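Local coordinates for protein GNAT family acetyltransferase (Mycobacterium smegmatis, PDB 6C30) that probably transfers an acetyl group from acetyl-coenzyme A to an amino group of its substrate, as a RimJ-type N-acetyltransferase of the GNAT family, at residues 92-104 with 116-130. Numbering follows the deposited sequence.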
ATOM      1  N   ILE A  92      -2.855  -9.986  -0.119  1.00 11.23           N
ATOM      2  CA  ILE A  92      -4.004  -9.197   0.320  1.00 11.51           C
ATOM      3  C   ILE A  92      -3.583  -8.378   1.525  1.00 12.32           C
ATOM      4  O   ILE A  92      -3.121  -8.930   2.530  1.00 12.71           O
ATOM      5  CB  ILE A  92      -5.208 -10.084   0.701  1.00 11.69           C
ATOM      6  CG1 ILE A  92      -5.564 -11.056  -0.425  1.00 11.92           C
ATOM      7  CG2 ILE A  92      -6.408  -9.201   1.102  1.00 13.01           C
ATOM      8  CD1 ILE A  92      -6.538 -12.148   0.008  1.00 13.84           C
ATOM      9  N   GLU A  93      -3.717  -7.057   1.408  1.00 12.42           N
ATOM     10  CA  GLU A  93      -3.445  -6.151   2.525  1.00 11.90           C
ATOM     11  C   GLU A  93      -4.736  -5.651   3.153  1.00 12.87           C
ATOM     12  O   GLU A  93      -5.684  -5.307   2.445  1.00 14.01           O
ATOM     13  CB  GLU A  93      -2.628  -4.934   2.076  1.00 14.03           C
ATOM     14  CG  GLU A  93      -1.193  -5.271   1.693  1.00 14.83           C
ATOM     15  CD  GLU A  93      -0.342  -4.037   1.465  1.00 17.99           C
ATOM     16  OE1 GLU A  93      -0.901  -2.919   1.346  1.00 19.64           O
ATOM     17  OE2 GLU A  93       0.893  -4.184   1.403  1.00 16.32           O
ATOM     18  N   LEU A  94      -4.756  -5.627   4.480  1.00 12.77           N
ATOM     19  CA  LEU A  94      -5.769  -4.906   5.243  1.00 13.40           C
ATOM     20  C   LEU A  94      -5.044  -3.820   6.021  1.00 14.13           C
ATOM     21  O   LEU A  94      -4.182  -4.117   6.849  1.00 13.68           O
ATOM     22  CB  LEU A  94      -6.521  -5.836   6.188  1.00 14.16           C
ATOM     23  CG  LEU A  94      -7.524  -5.127   7.101  1.00 15.53           C
ATOM     24  CD1 LEU A  94      -8.705  -4.587   6.307  1.00 16.37           C
ATOM     25  CD2 LEU A  94      -7.972  -6.077   8.201  1.00 17.16           C
ATOM     26  N   ASP A  95      -5.384  -2.566   5.731  1.00 13.73           N
ATOM     27  CA  ASP A  95      -4.728  -1.414   6.367  1.00 14.63           C
ATOM     28  C   ASP A  95      -3.201  -1.572   6.296  1.00 14.43           C
ATOM     29  O   ASP A  95      -2.466  -1.327   7.256  1.00 14.50           O
ATOM     30  CB  ASP A  95      -5.219  -1.238   7.813  1.00 13.97           C
ATOM     31  CG  ASP A  95      -6.735  -1.043   7.889  1.00 14.55           C
ATOM     32  OD1 ASP A  95      -7.292  -0.391   6.986  1.00 15.71           O
ATOM     33  OD2 ASP A  95      -7.357  -1.566   8.846  1.00 17.04           O
ATOM     34  N   GLY A  96      -2.745  -1.996   5.122  1.00 13.59           N
ATOM     35  CA  GLY A  96      -1.326  -2.119   4.835  1.00 15.40           C
ATOM     36  C   GLY A  96      -0.657  -3.404   5.308  1.00 13.93           C
ATOM     37  O   GLY A  96       0.518  -3.618   4.997  1.00 16.21           O
ATOM     38  N   GLU A  97      -1.374  -4.241   6.058  1.00 12.68           N
ATOM     39  CA  GLU A  97      -0.794  -5.452   6.631  1.00 13.64           C
ATOM     40  C   GLU A  97      -1.124  -6.684   5.812  1.00 12.41           C
ATOM     41  O   GLU A  97      -2.253  -6.865   5.381  1.00 12.77           O
ATOM     42  CB  GLU A  97      -1.293  -5.659   8.065  1.00 15.58           C
ATOM     43  CG  GLU A  97      -0.860  -4.568   9.028  1.00 25.56           C
ATOM     44  CD  GLU A  97      -1.267  -4.852  10.463  1.00 30.30           C
ATOM     45  OE1 GLU A  97      -2.202  -5.658  10.681  1.00 29.29           O
ATOM     46  OE2 GLU A  97      -0.628  -4.283  11.375  1.00 30.10           O
ATOM     47  N   PHE A  98      -0.119  -7.534   5.611  1.00 12.53           N
ATOM     48  CA  PHE A  98      -0.314  -8.862   5.022  1.00 12.61           C
ATOM     49  C   PHE A  98      -1.389  -9.620   5.796  1.00 12.05           C
ATOM     50  O   PHE A  98      -1.203  -9.872   6.991  1.00 12.68           O
ATOM     51  CB  PHE A  98       1.020  -9.616   5.073  1.00 12.15           C
ATOM     52  CG  PHE A  98       1.017 -11.006   4.437  1.00 10.74           C
ATOM     53  CD1 PHE A  98       1.819 -11.266   3.340  1.00 12.91           C
ATOM     54  CD2 PHE A  98       0.287 -12.060   4.979  1.00 11.89           C
ATOM     55  CE1 PHE A  98       1.858 -12.537   2.757  1.00 12.73           C
ATOM     56  CE2 PHE A  98       0.333 -13.331   4.404  1.00 12.82           C
ATOM     57  CZ  PHE A  98       1.114 -13.560   3.287  1.00 11.60           C
ATOM     58  N   VAL A  99      -2.482  -9.995   5.134  1.00 11.54           N
ATOM     59  CA  VAL A  99      -3.500 -10.818   5.798  1.00 12.80           C
ATOM     60  C   VAL A  99      -3.901 -12.023   4.955  1.00 12.26           C
ATOM     61  O   VAL A  99      -4.835 -12.743   5.309  1.00 13.30           O
ATOM     62  CB  VAL A  99      -4.783 -10.010   6.160  1.00 13.09           C
ATOM     63  CG1 VAL A  99      -4.476  -8.916   7.204  1.00 14.85           C
ATOM     64  CG2 VAL A  99      -5.452  -9.447   4.916  1.00 14.28           C
ATOM     65  N   GLY A 100      -3.194 -12.259   3.852  1.00 11.76           N
ATOM     66  CA  GLY A 100      -3.460 -13.433   3.038  1.00 11.67           C
ATOM     67  C   GLY A 100      -2.898 -13.241   1.651  1.00 10.23           C
ATOM     68  O   GLY A 100      -2.124 -12.305   1.410  1.00 11.27           O
ATOM     69  N   GLN A 101      -3.308 -14.114   0.735  1.00 11.06           N
ATOM     70  CA  GLN A 101      -2.837 -14.072  -0.645  1.00 10.95           C
ATOM     71  C   GLN A 101      -3.979 -14.218  -1.618  1.00 11.44           C
ATOM     72  O   GLN A 101      -5.000 -14.840  -1.308  1.00 12.05           O
ATOM     73  CB  GLN A 101      -1.809 -15.175  -0.908  1.00 11.76           C
ATOM     74  CG  GLN A 101      -0.437 -14.897  -0.315  1.00 12.30           C
ATOM     75  CD  GLN A 101       0.465 -16.108  -0.396  1.00 11.74           C
ATOM     76  OE1 GLN A 101       0.536 -16.913   0.535  1.00 14.07           O
ATOM     77  NE2 GLN A 101       1.129 -16.276  -1.547  1.00 13.42           N
ATOM     78  N   LEU A 102      -3.777 -13.638  -2.797  1.00 10.96           N
ATOM     79  CA  LEU A 102      -4.675 -13.738  -3.935  1.00 11.61           C
ATOM     80  C   LEU A 102      -3.776 -14.087  -5.118  1.00 11.33           C
ATOM     81  O   LEU A 102      -2.952 -13.272  -5.533  1.00 11.73           O
ATOM     82  CB  LEU A 102      -5.427 -12.415  -4.152  1.00 12.34           C
ATOM     83  CG  LEU A 102      -6.561 -12.284  -5.177  1.00 14.23           C
ATOM     84  CD1 LEU A 102      -6.046 -12.388  -6.616  1.00 13.16           C
ATOM     85  CD2 LEU A 102      -7.665 -13.296  -4.899  1.00 16.16           C
ATOM     86  N   THR A 103      -3.919 -15.301  -5.635  1.00 12.27           N
ATOM     87  CA  THR A 103      -3.021 -15.786  -6.671  1.00 11.19           C
ATOM     88  C   THR A 103      -3.776 -16.105  -7.957  1.00 12.29           C
ATOM     89  O   THR A 103      -4.764 -16.846  -7.938  1.00 12.71           O
ATOM     90  CB  THR A 103      -2.278 -17.045  -6.199  1.00 13.65           C
ATOM     91  OG1 THR A 103      -1.631 -16.770  -4.953  1.00 13.42           O
ATOM     92  CG2 THR A 103      -1.228 -17.483  -7.221  1.00 13.86           C
ATOM     93  N   ILE A 104      -3.311 -15.532  -9.065  1.00 12.33           N
ATOM     94  CA  ILE A 104      -3.782 -15.909 -10.396  1.00 12.81           C
ATOM     95  C   ILE A 104      -2.774 -16.885 -10.995  1.00 12.85           C
ATOM     96  O   ILE A 104      -1.575 -16.608 -10.971  1.00 14.18           O
ATOM     97  CB  ILE A 104      -3.913 -14.693 -11.328  1.00 13.07           C
ATOM     98  CG1 ILE A 104      -4.606 -13.520 -10.632  1.00 19.52           C
ATOM     99  CG2 ILE A 104      -4.616 -15.073 -12.613  1.00 13.79           C
ATOM    100  CD1 ILE A 104      -5.974 -13.825 -10.212  1.00 18.91           C
ATOM    101  N   TRP A 116      -6.750 -19.569 -13.485  1.00 11.97           N
ATOM    102  CA  TRP A 116      -7.456 -19.823 -12.239  1.00 12.88           C
ATOM    103  C   TRP A 116      -7.106 -18.754 -11.227  1.00 12.43           C
ATOM    104  O   TRP A 116      -6.119 -18.028 -11.377  1.00 12.34           O
ATOM    105  CB  TRP A 116      -7.179 -21.224 -11.658  1.00 11.90           C
ATOM    106  CG  TRP A 116      -5.749 -21.670 -11.426  1.00 13.09           C
ATOM    107  CD1 TRP A 116      -5.077 -22.618 -12.144  1.00 14.64           C
ATOM    108  CD2 TRP A 116      -4.859 -21.268 -10.367  1.00 12.80           C
ATOM    109  NE1 TRP A 116      -3.816 -22.805 -11.623  1.00 16.05           N
ATOM    110  CE2 TRP A 116      -3.655 -21.988 -10.539  1.00 14.86           C
ATOM    111  CE3 TRP A 116      -4.954 -20.352  -9.309  1.00 14.08           C
ATOM    112  CZ2 TRP A 116      -2.557 -21.832  -9.689  1.00 17.89           C
ATOM    113  CZ3 TRP A 116      -3.852 -20.195  -8.460  1.00 16.04           C
ATOM    114  CH2 TRP A 116      -2.676 -20.937  -8.660  1.00 15.39           C
ATOM    115  N   ILE A 117      -7.964 -18.643 -10.219  1.00 11.84           N
ATOM    116  CA  ILE A 117      -7.741 -17.738  -9.094  1.00 11.71           C
ATOM    117  C   ILE A 117      -7.874 -18.540  -7.801  1.00 13.00           C
ATOM    118  O   ILE A 117      -8.715 -19.433  -7.692  1.00 12.34           O
ATOM    119  CB  ILE A 117      -8.734 -16.549  -9.119  1.00 11.61           C
ATOM    120  CG1 ILE A 117      -8.317 -15.462  -8.129  1.00 11.75           C
ATOM    121  CG2 ILE A 117     -10.173 -17.006  -8.852  1.00 13.60           C
ATOM    122  CD1 ILE A 117      -9.001 -14.152  -8.431  1.00 15.77           C
ATOM    123  N   GLY A 118      -7.007 -18.244  -6.842  1.00 13.02           N
ATOM    124  CA  GLY A 118      -7.085 -18.859  -5.535  1.00 13.68           C
ATOM    125  C   GLY A 118      -6.787 -17.813  -4.485  1.00 11.95           C
ATOM    126  O   GLY A 118      -6.238 -16.753  -4.794  1.00 12.42           O
ATOM    127  N   TYR A 119      -7.168 -18.091  -3.246  1.00 11.74           N
ATOM    128  CA  TYR A 119      -7.011 -17.105  -2.183  1.00 12.31           C
ATOM    129  C   TYR A 119      -6.977 -17.795  -0.833  1.00 11.62           C
ATOM    130  O   TYR A 119      -7.461 -18.923  -0.670  1.00 12.20           O
ATOM    131  CB  TYR A 119      -8.170 -16.082  -2.216  1.00 11.91           C
ATOM    132  CG  TYR A 119      -9.470 -16.708  -1.751  1.00 12.65           C
ATOM    133  CD1 TYR A 119      -9.892 -16.599  -0.429  1.00 14.59           C
ATOM    134  CD2 TYR A 119     -10.245 -17.458  -2.625  1.00 14.94           C
ATOM    135  CE1 TYR A 119     -11.060 -17.213   0.004  1.00 15.02           C
ATOM    136  CE2 TYR A 119     -11.409 -18.076  -2.205  1.00 15.06           C
ATOM    137  CZ  TYR A 119     -11.805 -17.949  -0.892  1.00 14.40           C
ATOM    138  OH  TYR A 119     -12.960 -18.571  -0.488  1.00 16.39           O
ATOM    139  N   TRP A 120      -6.431 -17.092   0.148  1.00 11.00           N
ATOM    140  CA  TRP A 120      -6.639 -17.447   1.544  1.00 11.77           C
ATOM    141  C   TRP A 120      -6.507 -16.180   2.373  1.00 13.36           C
ATOM    142  O   TRP A 120      -5.804 -15.236   1.990  1.00 12.21           O
ATOM    143  CB  TRP A 120      -5.662 -18.535   2.007  1.00 12.93           C
ATOM    144  CG  TRP A 120      -4.244 -18.074   2.126  1.00 12.16           C
ATOM    145  CD1 TRP A 120      -3.286 -18.083   1.146  1.00 13.57           C
ATOM    146  CD2 TRP A 120      -3.620 -17.528   3.293  1.00 11.63           C
ATOM    147  NE1 TRP A 120      -2.110 -17.575   1.641  1.00 13.01           N
ATOM    148  CE2 TRP A 120      -2.284 -17.228   2.953  1.00 12.25           C
ATOM    149  CE3 TRP A 120      -4.055 -17.278   4.596  1.00 12.57           C
ATOM    150  CZ2 TRP A 120      -1.383 -16.676   3.865  1.00 11.90           C
ATOM    151  CZ3 TRP A 120      -3.163 -16.735   5.500  1.00 14.58           C
ATOM    152  CH2 TRP A 120      -1.840 -16.439   5.128  1.00 13.19           C
ATOM    153  N   VAL A 121      -7.222 -16.155   3.492  1.00 12.05           N
ATOM    154  CA  VAL A 121      -7.221 -15.027   4.418  1.00 11.97           C
ATOM    155  C   VAL A 121      -6.999 -15.551   5.834  1.00 13.24           C
ATOM    156  O   VAL A 121      -7.536 -16.595   6.199  1.00 13.65           O
ATOM    157  CB  VAL A 121      -8.561 -14.237   4.341  1.00 12.93           C
ATOM    158  CG1 VAL A 121      -8.631 -13.159   5.421  1.00 16.58           C
ATOM    159  CG2 VAL A 121      -8.739 -13.617   2.975  1.00 14.34           C
ATOM    160  N   ALA A 122      -6.209 -14.819   6.613  1.00 12.71           N
ATOM    161  CA  ALA A 122      -5.970 -15.134   8.020  1.00 12.55           C
ATOM    162  C   ALA A 122      -7.276 -15.429   8.757  1.00 13.65           C
ATOM    163  O   ALA A 122      -8.260 -14.693   8.619  1.00 14.79           O
ATOM    164  CB  ALA A 122      -5.233 -13.987   8.691  1.00 15.07           C
ATOM    165  N   SER A 123      -7.271 -16.504   9.543  1.00 14.51           N
ATOM    166  CA  SER A 123      -8.499 -17.003  10.172  1.00 15.17           C
ATOM    167  C   SER A 123      -9.172 -15.981  11.087  1.00 20.37           C
ATOM    168  O   SER A 123     -10.399 -15.949  11.184  1.00 22.21           O
ATOM    169  CB  SER A 123      -8.204 -18.279  10.964  1.00 17.93           C
ATOM    170  OG  SER A 123      -7.390 -17.993  12.081  1.00 20.12           O
ATOM    171  N   SER A 124      -8.382 -15.142  11.745  1.00 17.70           N
ATOM    172  CA  SER A 124      -8.945 -14.142  12.655  1.00 20.60           C
ATOM    173  C   SER A 124      -9.642 -13.018  11.897  1.00 25.47           C
ATOM    174  O   SER A 124     -10.299 -12.166  12.502  1.00 27.72           O
ATOM    175  CB  SER A 124      -7.856 -13.560  13.551  1.00 23.18           C
ATOM    176  OG  SER A 124      -6.897 -12.853  12.792  1.00 26.75           O
ATOM    177  N   ARG A 125      -9.505 -13.028  10.575  1.00 19.79           N
ATOM    178  CA  ARG A 125      -9.995 -11.950   9.722  1.00 23.70           C
ATOM    179  C   ARG A 125     -11.106 -12.401   8.774  1.00 23.11           C
ATOM    180  O   ARG A 125     -11.611 -11.598   7.990  1.00 28.40           O
ATOM    181  CB  ARG A 125      -8.841 -11.377   8.892  1.00 25.14           C
ATOM    182  CG  ARG A 125      -7.654 -10.864   9.688  1.00 28.37           C
ATOM    183  CD  ARG A 125      -7.915  -9.463  10.152  1.00 33.73           C
ATOM    184  NE  ARG A 125      -6.772  -8.845  10.815  1.00 30.00           N
ATOM    185  CZ  ARG A 125      -6.869  -7.699  11.476  1.00 27.59           C
ATOM    186  NH1 ARG A 125      -8.045  -7.091  11.544  1.00 27.85           N
ATOM    187  NH2 ARG A 125      -5.810  -7.163  12.068  1.00 28.39           N
ATOM    188  N   THR A 126     -11.472 -13.682   8.819  1.00 24.48           N
ATOM    189  CA  THR A 126     -12.412 -14.227   7.838  1.00 26.02           C
ATOM    190  C   THR A 126     -13.850 -13.823   8.152  1.00 29.95           C
ATOM    191  O   THR A 126     -14.152 -13.378   9.258  1.00 30.87           O
ATOM    192  CB  THR A 126     -12.319 -15.767   7.744  1.00 30.84           C
ATOM    193  OG1 THR A 126     -12.423 -16.337   9.053  1.00 27.82           O
ATOM    194  CG2 THR A 126     -10.995 -16.199   7.099  1.00 25.75           C
ATOM    195  N   GLY A 127     -14.726 -13.968   7.160  1.00 29.02           N
ATOM    196  CA  GLY A 127     -16.124 -13.605   7.313  1.00 34.66           C
ATOM    197  C   GLY A 127     -16.345 -12.117   7.527  1.00 36.29           C
ATOM    198  O   GLY A 127     -17.237 -11.713   8.273  1.00 43.23           O
ATOM    199  N   GLY A 128     -15.535 -11.295   6.867  1.00 28.83           N
ATOM    200  CA  GLY A 128     -15.645  -9.852   6.998  1.00 25.58           C
ATOM    201  C   GLY A 128     -15.560  -9.103   5.677  1.00 24.85           C
ATOM    202  O   GLY A 128     -15.438  -7.881   5.658  1.00 25.24           O
ATOM    203  N   GLY A 129     -15.616  -9.831   4.568  1.00 20.90           N
ATOM    204  CA  GLY A 129     -15.577  -9.213   3.253  1.00 18.84           C
ATOM    205  C   GLY A 129     -14.194  -9.055   2.638  1.00 14.89           C
ATOM    206  O   GLY A 129     -14.054  -8.476   1.556  1.00 16.94           O
ATOM    207  N   ILE A 130     -13.162  -9.555   3.318  1.00 16.17           N
ATOM    208  CA  ILE A 130     -11.814  -9.395   2.775  1.00 15.25           C
ATOM    209  C   ILE A 130     -11.606 -10.308   1.562  1.00 13.64           C
ATOM    210  O   ILE A 130     -11.113  -9.864   0.525  1.00 13.84           O
ATOM    211  CB  ILE A 130     -10.740  -9.651   3.842  1.00 13.78           C
ATOM    212  CG1 ILE A 130     -10.827  -8.589   4.948  1.00 16.41           C
ATOM    213  CG2 ILE A 130      -9.349  -9.654   3.212  1.00 13.90           C
ATOM    214  CD1 ILE A 130      -9.912  -8.855   6.130  1.00 16.91           C
TER
HETATM  215  O   HOH W   1      -3.186  -6.534  12.855  1.00 38.12           O
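Trp120 folds back over the neighbouring strand and lays its indole across Gly100: Gly100 CA sits 3.8 Å from the centroid of the six-membered ring, almost on the ring normal, a CH-pi contact. With CG lodged between backbone N and carbonyl carbon (chi1 70°), the ring is swung across the strand pair, where Trp120 NE1 donates to Gln101 OE1 at 2.9 Å. The oxygen lies in the indole plane and the bond is nearly straight (163°), but the donor approaches from above the amide plane, the two planes standing 80° apart. Phe98 CE2 meets Trp120 CZ2 at 3.8 Å, the side chains crossing at about a right angle; Arg44 adds a cation-pi contact to the indole. Farther along, Thr103 CG2 lies 4.0 Å from Trp116 CZ3. On the face of Leu102, Ile104, Ile117 and Tyr119, covered by helix 130-143, Ile104 CD1 presses on Ile117 CD1 (3.5 Å). From adjoining strand 88-94, Ile92 CG2 touches Ile130 CG2 at 3.6 Å, and Leu94 CD2 lies over one face of the Arg125 guanidinium. A water links Glu97 OE1 to Arg125 NH2, its arginine bond weak. Backbone bonds pair Gln101-Trp120 and Thr103-Gly118 in an antiparallel hairpin; strand 97-105 also carries a classic bulge, Val99 and Gly100 both facing Ile92. A glycine-rich turn leads into helix 130-143; in GNAT enzymes this turn and the helix start typically hold the acetyl-CoA pyrophosphate.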